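Side-chain contacts in arylmalonate decarboxylase (Bordetella bronchiseptica, PDB 3IXL), which catalyses the enantioselective decarboxylation of 2-aryl-2-methylmalonates to 2-arylpropionates with release of carbon dioxide: residues V156-M159 and A160-D163; L186-G189 and G190-T193. The protein carries 2 engineered substitutions. All coordinates share one frame; numbering follows the deposited sequence.

Contact 1 of 2, residues V156-M159 and A160-D163; sequences VEAM and ARVD
Arg161 folds its guanidinium back over the backbone of Ala158, one face lying on CA of that residue, which sits 3.5 Å from the plane and displaced toward the group's rim. The setting is the short helix 156-160 and the link that leads to helix 164-176. With CG beside its backbone N (chi1 -66°) and a bend at chi3, the arginine chain turns back along the helix; NH2 comes 3.7 Å from Ala158 CB and NH1 3.8 Å from Glu157 CB. The carboxylate of Glu157 leads away from the arginine, its OE2 6.7 Å from Arg161 NH1, so any attraction between the two charges would act only at a distance on this outer surface. Short-range bonds hold the backbone: Arg161 N donates to Ala158 O at 3.2 Å and only weakly to Glu157 O. Met159 packs its side chain on Ala125, Ile153 and Ser188, while Val156 borders the bound 2-phenylacetic acid. Val162 lays CG2 against the carbonyl oxygens of Met159 and Ala158, and one water donates to both Met159 O and Val162 O, at 2.7 Å from each.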
loop_
_atom_site.group_PDB
_atom_site.type_symbol
_atom_site.label_atom_id
_atom_site.label_comp_id
_atom_site.label_asym_id
_atom_site.label_seq_id
_atom_site.Cartn_x
_atom_site.Cartn_y
_atom_site.Cartn_z
ATOM N N VAL A 156 13.015 0.695 -7.615
ATOM C CA VAL A 156 11.908 -0.262 -7.512
ATOM C C VAL A 156 12.412 -1.691 -7.256
ATOM O O VAL A 156 11.964 -2.357 -6.316
ATOM C CB VAL A 156 11.000 -0.216 -8.767
ATOM C CG1 VAL A 156 10.018 -1.386 -8.781
ATOM C CG2 VAL A 156 10.252 1.105 -8.836
ATOM N N GLU A 157 13.345 -2.157 -8.085
ATOM C CA GLU A 157 13.937 -3.493 -7.914
ATOM C C GLU A 157 14.671 -3.670 -6.586
ATOM O O GLU A 157 14.618 -4.746 -5.974
ATOM C CB GLU A 157 14.876 -3.834 -9.080
ATOM C CG GLU A 157 14.285 -4.766 -10.126
ATOM C CD GLU A 157 12.889 -4.370 -10.558
ATOM O OE1 GLU A 157 12.717 -3.253 -11.100
ATOM O OE2 GLU A 157 11.964 -5.183 -10.354
ATOM N N ALA A 158 15.352 -2.616 -6.140
ATOM C CA ALA A 158 16.089 -2.658 -4.886
ATOM C C ALA A 158 15.161 -2.957 -3.707
ATOM O O ALA A 158 15.548 -3.653 -2.767
ATOM C CB ALA A 158 16.846 -1.354 -4.659
ATOM N N MET A 159 13.938 -2.440 -3.759
ATOM C CA MET A 159 13.000 -2.674 -2.661
ATOM C C MET A 159 12.590 -4.147 -2.548
ATOM O O MET A 159 12.453 -4.670 -1.439
ATOM C CB MET A 159 11.786 -1.752 -2.760
ATOM C CG MET A 159 12.037 -0.343 -2.204
ATOM S SD MET A 159 10.679 0.719 -2.627
ATOM C CE MET A 159 11.410 2.314 -2.328
ATOM N N ALA A 160 12.432 -4.818 -3.687
ATOM C CA ALA A 160 12.076 -6.239 -3.695
ATOM C C ALA A 160 13.185 -7.136 -3.131
ATOM O O ALA A 160 12.933 -8.289 -2.776
ATOM C CB ALA A 160 11.690 -6.689 -5.103
ATOM N N ARG A 161 14.402 -6.605 -3.050
ATOM C CA ARG A 161 15.551 -7.382 -2.570
ATOM C C ARG A 161 15.717 -7.366 -1.051
ATOM O O ARG A 161 16.515 -8.134 -0.516
ATOM C CB ARG A 161 16.845 -6.918 -3.244
ATOM C CG ARG A 161 16.884 -7.204 -4.735
ATOM C CD ARG A 161 18.300 -7.128 -5.299
ATOM N NE ARG A 161 18.846 -5.768 -5.312
ATOM C CZ ARG A 161 18.685 -4.893 -6.308
ATOM N NH1 ARG A 161 17.969 -5.215 -7.382
ATOM N NH2 ARG A 161 19.232 -3.687 -6.224
ATOM N N VAL A 162 14.985 -6.495 -0.356
ATOM C CA VAL A 162 15.110 -6.390 1.094
ATOM C C VAL A 162 14.501 -7.647 1.731
ATOM O O VAL A 162 13.353 -8.008 1.445
ATOM C CB VAL A 162 14.417 -5.116 1.624
ATOM C CG1 VAL A 162 14.565 -4.990 3.134
ATOM C CG2 VAL A 162 15.001 -3.863 0.956
ATOM N N ASP A 163 15.272 -8.296 2.600
ATOM C CA ASP A 163 14.856 -9.553 3.221
ATOM C C ASP A 163 13.930 -9.367 4.423
ATOM O O ASP A 163 13.870 -8.296 5.037
ATOM C CB ASP A 163 16.096 -10.314 3.673
ATOM C CG ASP A 163 16.806 -9.607 4.792
ATOM O OD1 ASP A 163 16.626 -10.003 5.960
ATOM O OD2 ASP A 163 17.499 -8.611 4.498
HETATM O O HOH W 1 11.395 -6.692 0.095
#

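Contact 2 of 2, residues L186-G189 and G190-T193; sequences LSSG and GLLT. Engineered in segment 186-189: Ser188 (natural residue Cys). With PAC (2-phenylacetic acid), chain C.
Gly190 donates its N-H to OG of Ser188, an engineered residue that is cysteine in the natural protein, over 3.2 Å and at 161°. The serine hydroxyl is brought to this amide by a chi1 of -178°, which sets OG beside the serine's own carbonyl carbon. Beyond the amide, Gly190 CA lies 3.5 Å from C3' of the phenylacetate ring, so the bare glycine backbone forms part of the wall facing the aromatic group. Leu191 closes the type I beta turn from Ser188 to Leu191 with a weak N-H bond to Ser188 O. Its side chain then swings back toward the strand: CG stands 4.0 Å from Ser188 CB, and CD1 meets CD1 of Leu186 at 4.1 Å, the two leucines crossing at a slant. Leu167 of helix 164-176 and Met159 also pack on Leu191. One water bridges the loop by donating to Gly189 O and Leu191 O. Thr193 returns to the strand, its CG2 meeting Leu186 CD2 tip to tip at 3.6 Å, while OG1 is hydrogen-bonded to Ser210 OG. On the ligand side, Gly189 N gives a nearly straight bond (179°) to carboxylate O1 of the phenylacetate, 2.8 Å away; the carboxylate is also gripped by Tyr126, Ser76 and Thr75. A glycine-rich turn at the C-terminal end of a strand in a parallel sheet, presenting a main-chain N-H to a carboxylate, is consistent with the ligand-binding loops of the aspartate/glutamate racemase clan, to which this family belongs.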
loop_
_atom_site.group_PDB
_atom_site.type_symbol
_atom_site.label_atom_id
_atom_site.label_comp_id
_atom_site.label_asym_id
_atom_site.label_seq_id
_atom_site.Cartn_x
_atom_site.Cartn_y
_atom_site.Cartn_z
ATOM N N LEU A 186 4.174 -0.115 7.782
ATOM C CA LEU A 186 5.313 -0.552 6.994
ATOM C C LEU A 186 5.020 -0.139 5.552
ATOM O O LEU A 186 4.199 -0.751 4.854
ATOM C CB LEU A 186 5.507 -2.062 7.147
ATOM C CG LEU A 186 6.612 -2.782 6.369
ATOM C CD1 LEU A 186 7.992 -2.134 6.556
ATOM C CD2 LEU A 186 6.638 -4.231 6.845
ATOM N N SER A 187 5.669 0.939 5.121
ATOM C CA SER A 187 5.273 1.604 3.886
ATOM C C SER A 187 6.225 1.349 2.729
ATOM O O SER A 187 7.443 1.518 2.844
ATOM C CB SER A 187 5.074 3.108 4.104
ATOM O OG SER A 187 4.351 3.676 3.014
ATOM N N SER A 188 5.595 0.940 1.629
ATOM C CA SER A 188 6.117 0.735 0.270
ATOM C C SER A 188 5.620 -0.587 -0.239
ATOM O O SER A 188 5.927 -1.644 0.324
ATOM C CB SER A 188 7.630 0.787 0.118
ATOM O OG SER A 188 7.931 0.623 -1.264
ATOM N N GLY A 189 4.873 -0.509 -1.334
ATOM C CA GLY A 189 4.339 -1.676 -2.006
ATOM C C GLY A 189 5.396 -2.433 -2.772
ATOM O O GLY A 189 5.087 -3.433 -3.419
ATOM N N GLY A 190 6.640 -1.973 -2.709
ATOM C CA GLY A 190 7.743 -2.660 -3.387
ATOM C C GLY A 190 8.422 -3.675 -2.498
ATOM O O GLY A 190 9.224 -4.476 -2.969
ATOM N N LEU A 191 8.084 -3.640 -1.216
ATOM C CA LEU A 191 8.658 -4.542 -0.230
ATOM C C LEU A 191 7.883 -5.845 -0.170
ATOM O O LEU A 191 6.660 -5.863 -0.342
ATOM C CB LEU A 191 8.638 -3.876 1.148
ATOM C CG LEU A 191 9.448 -2.584 1.297
ATOM C CD1 LEU A 191 9.151 -1.934 2.637
ATOM C CD2 LEU A 191 10.937 -2.858 1.139
ATOM N N LEU A 192 8.607 -6.932 0.081
ATOM C CA LEU A 192 8.000 -8.245 0.267
ATOM C C LEU A 192 7.923 -8.510 1.761
ATOM O O LEU A 192 8.890 -8.932 2.393
ATOM C CB LEU A 192 8.788 -9.327 -0.487
ATOM C CG LEU A 192 8.740 -9.163 -2.010
ATOM C CD1 LEU A 192 9.834 -9.969 -2.704
ATOM C CD2 LEU A 192 7.362 -9.527 -2.565
ATOM N N THR A 193 6.748 -8.242 2.314
ATOM C CA THR A 193 6.567 -8.105 3.754
ATOM C C THR A 193 5.748 -9.208 4.415
ATOM O O THR A 193 5.564 -9.177 5.630
ATOM C CB THR A 193 5.845 -6.781 4.089
ATOM O OG1 THR A 193 4.507 -6.811 3.566
ATOM C CG2 THR A 193 6.598 -5.587 3.501
HETATM C C1 PAC C . 5.167 2.852 -2.760
HETATM C C2 PAC C . 6.177 2.592 -3.862
HETATM C "C1'" PAC C . 6.148 1.301 -4.655
HETATM C "C2'" PAC C . 7.376 0.879 -5.175
HETATM C "C3'" PAC C . 7.470 -0.288 -5.931
HETATM C "C4'" PAC C . 6.325 -1.040 -6.177
HETATM C "C5'" PAC C . 5.091 -0.628 -5.658
HETATM C "C6'" PAC C . 4.992 0.546 -4.904
HETATM O O1 PAC C . 4.294 2.007 -2.414
HETATM O O2 PAC C . 5.264 3.982 -2.204
HETATM O O HOH W 2 5.433 -6.106 -3.022
#

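Contact 2 is buried in the interior of the molecule and leaves strand 183-187 of a parallel sheet; contact 1 is at the surface, on helix 156-160 and the link to helix 164-176. Their centres are about 9 Å apart, and both border the phenylacetate pocket, contact 1 through Val156 and contact 2 through Ser188, Gly189 and Gly190. Met159 joins them: its SD lies 3.1 Å from Ser188 OG, and its backbone O packs against Leu191 CD2. The chemistry follows location. Residues 156-163 set charged side chains outward on a short surface helix and the link after it, whereas 186-193 combine apolar packing beneath the turn with a backbone N-H given to the ligand carboxylate.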